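Local coordinates for Lin1909 protein (Listeria innocua, PDB 3FIJ) that belongs to the class I glutamine amidotransferase-like peptidase C26 family, binds manganese and may hydrolyse gamma-glutamyl-gamma-aminobutyrate, at the interface of chains A and B. Numbering follows the deposited sequence. Chains: chain A/B, Lin1909 protein.

The interface of chains A and B. Residues chain A 47-48, 50, 54, 58, 61, 96; chain B 38, 43-45.
B:Phe43, at the start of strand 43-47 of chain B, inserts its ring between the helical segment 52-60 and helix 91-106 of chain A, in one part of a two-fold symmetric interface between copies of the protein, whose biological role the structure alone does not show. The phenyl group leaves the backbone with CG anti to N (chi1 177°), which carries it away from its own strand and into the partner. Its tip, CZ, meets the methyl CB of A:Ala58 at 3.6 Å, while the hydroxyl OH of A:Tyr96 lies at the ring edge, in the plane of the phenyl group. Along the neighbouring side, CE1 rests 3.7 Å from CB of A:Thr54. The carboxylate plane of A:Asp50 runs almost parallel to the ring (9°) but is displaced from it, and OD1 comes to 3.4 Å from CD1, off the ring plane.

A:Asp50 also faces B:Gln38 tip to tip, with the carboxylate and amide planes 39° apart. OD1 and the amide nitrogen NE2 are 3.2 Å apart, but NE2 lies over the carboxylate face, nearly above CG, so any hydrogen bond here is poorly directed and the local model is doubtful. Within chain A, the backbone N of A:Asp50 sits over the centre of the A:Tyr96 ring, 3.5 Å above its plane, placing the A:Asp50 backbone against one face of that ring. Elsewhere in the patch, A:Pro48 packs its CD against CA of B:Ile45 at 3.9 Å. A water molecule bridges A:Asp50 and B:Pro44, 2.9 Å from A:Asp50 OD1 and 2.9 Å from the carbonyl O of B:Pro44.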
loop_
_atom_site.group_PDB
_atom_site.type_symbol
_atom_site.label_atom_id
_atom_site.label_comp_id
_atom_site.label_asym_id
_atom_site.label_seq_id
_atom_site.Cartn_x
_atom_site.Cartn_y
_atom_site.Cartn_z
ATOM N N LEU A 47 27.969 14.078 10.489
ATOM C CA LEU A 47 27.857 15.523 10.588
ATOM C C LEU A 47 26.488 15.930 10.067
ATOM O O LEU A 47 26.229 15.862 8.867
ATOM C CB LEU A 47 28.939 16.205 9.751
ATOM C CG LEU A 47 30.374 15.944 10.218
ATOM C CD1 LEU A 47 31.354 16.521 9.216
ATOM C CD2 LEU A 47 30.581 16.563 11.589
ATOM N N PRO A 48 25.574 16.324 10.964
ATOM C CA PRO A 48 24.272 16.716 10.440
ATOM C C PRO A 48 24.404 18.003 9.631
ATOM O O PRO A 48 25.443 18.671 9.647
ATOM C CB PRO A 48 23.427 16.893 11.707
ATOM C CG PRO A 48 24.428 17.300 12.729
ATOM C CD PRO A 48 25.575 16.360 12.435
ATOM N N ASP A 50 24.280 21.697 8.916
ATOM C CA ASP A 50 24.335 22.845 9.809
ATOM C C ASP A 50 24.693 24.091 9.014
ATOM O O ASP A 50 24.922 24.028 7.808
ATOM C CB ASP A 50 25.366 22.603 10.919
ATOM C CG ASP A 50 25.129 23.475 12.144
ATOM O OD1 ASP A 50 25.598 23.095 13.235
ATOM O OD2 ASP A 50 24.485 24.540 12.022
ATOM N N THR A 54 29.654 27.028 10.532
ATOM C CA THR A 54 30.138 26.035 11.490
ATOM C C THR A 54 31.006 24.986 10.818
ATOM O O THR A 54 31.458 24.037 11.461
ATOM C CB THR A 54 28.985 25.298 12.203
ATOM O OG1 THR A 54 28.248 24.521 11.252
ATOM C CG2 THR A 54 28.044 26.292 12.869
ATOM N N ALA A 58 33.498 22.018 12.297
ATOM C CA ALA A 58 33.183 20.637 11.983
ATOM C C ALA A 58 34.453 19.883 11.575
ATOM O O ALA A 58 34.734 18.812 12.110
ATOM C CB ALA A 58 32.145 20.580 10.868
ATOM N N LEU A 61 37.279 18.803 14.281
ATOM C CA LEU A 61 37.306 17.581 15.075
ATOM C C LEU A 61 37.402 16.260 14.324
ATOM O O LEU A 61 37.322 15.200 14.933
ATOM C CB LEU A 61 36.147 17.537 16.090
ATOM C CG LEU A 61 34.676 17.740 15.748
ATOM C CD1 LEU A 61 34.314 19.200 15.838
ATOM C CD2 LEU A 61 34.404 17.162 14.383
ATOM N N TYR A 96 26.256 23.753 3.107
ATOM C CA TYR A 96 27.051 23.252 4.218
ATOM C C TYR A 96 28.212 22.395 3.726
ATOM O O TYR A 96 29.351 22.586 4.148
ATOM C CB TYR A 96 26.181 22.441 5.187
ATOM C CG TYR A 96 26.928 22.035 6.435
ATOM C CD1 TYR A 96 27.546 23.001 7.241
ATOM C CD2 TYR A 96 27.036 20.690 6.808
ATOM C CE1 TYR A 96 28.255 22.636 8.394
ATOM C CE2 TYR A 96 27.744 20.307 7.956
ATOM C CZ TYR A 96 28.350 21.284 8.745
ATOM O OH TYR A 96 29.042 20.928 9.880
ATOM N N GLN B 38 20.887 22.953 17.734
ATOM C CA GLN B 38 21.275 24.115 16.939
ATOM C C GLN B 38 20.485 25.345 17.370
ATOM O O GLN B 38 21.061 26.410 17.567
ATOM C CB GLN B 38 21.079 23.834 15.445
ATOM C CG GLN B 38 22.098 22.828 14.899
ATOM C CD GLN B 38 21.791 22.353 13.485
ATOM O OE1 GLN B 38 20.688 22.541 12.981
ATOM N NE2 GLN B 38 22.771 21.718 12.849
ATOM N N PHE B 43 26.738 22.763 18.872
ATOM C CA PHE B 43 27.134 22.208 17.580
ATOM C C PHE B 43 26.940 20.704 17.697
ATOM O O PHE B 43 27.766 20.000 18.285
ATOM C CB PHE B 43 28.596 22.492 17.263
ATOM C CG PHE B 43 29.048 21.879 15.966
ATOM C CD1 PHE B 43 28.613 22.405 14.747
ATOM C CD2 PHE B 43 29.846 20.738 15.958
ATOM C CE1 PHE B 43 28.962 21.804 13.537
ATOM C CE2 PHE B 43 30.200 20.127 14.747
ATOM C CZ PHE B 43 29.755 20.663 13.537
ATOM N N PRO B 44 25.841 20.184 17.142
ATOM C CA PRO B 44 25.615 18.742 17.248
ATOM C C PRO B 44 26.353 17.857 16.261
ATOM O O PRO B 44 26.680 18.272 15.152
ATOM C CB PRO B 44 24.105 18.628 17.069
ATOM C CG PRO B 44 23.858 19.657 16.019
ATOM C CD PRO B 44 24.686 20.850 16.513
ATOM N N ILE B 45 26.624 16.631 16.701
ATOM C CA ILE B 45 27.239 15.611 15.865
ATOM C C ILE B 45 26.560 14.304 16.259
ATOM O O ILE B 45 26.327 14.041 17.441
ATOM C CB ILE B 45 28.779 15.480 16.061
ATOM C CG1 ILE B 45 29.108 14.825 17.397
ATOM C CG2 ILE B 45 29.444 16.843 15.930
ATOM C CD1 ILE B 45 30.580 14.434 17.510
HETATM O O HOH W 1 25.858 20.170 13.066
#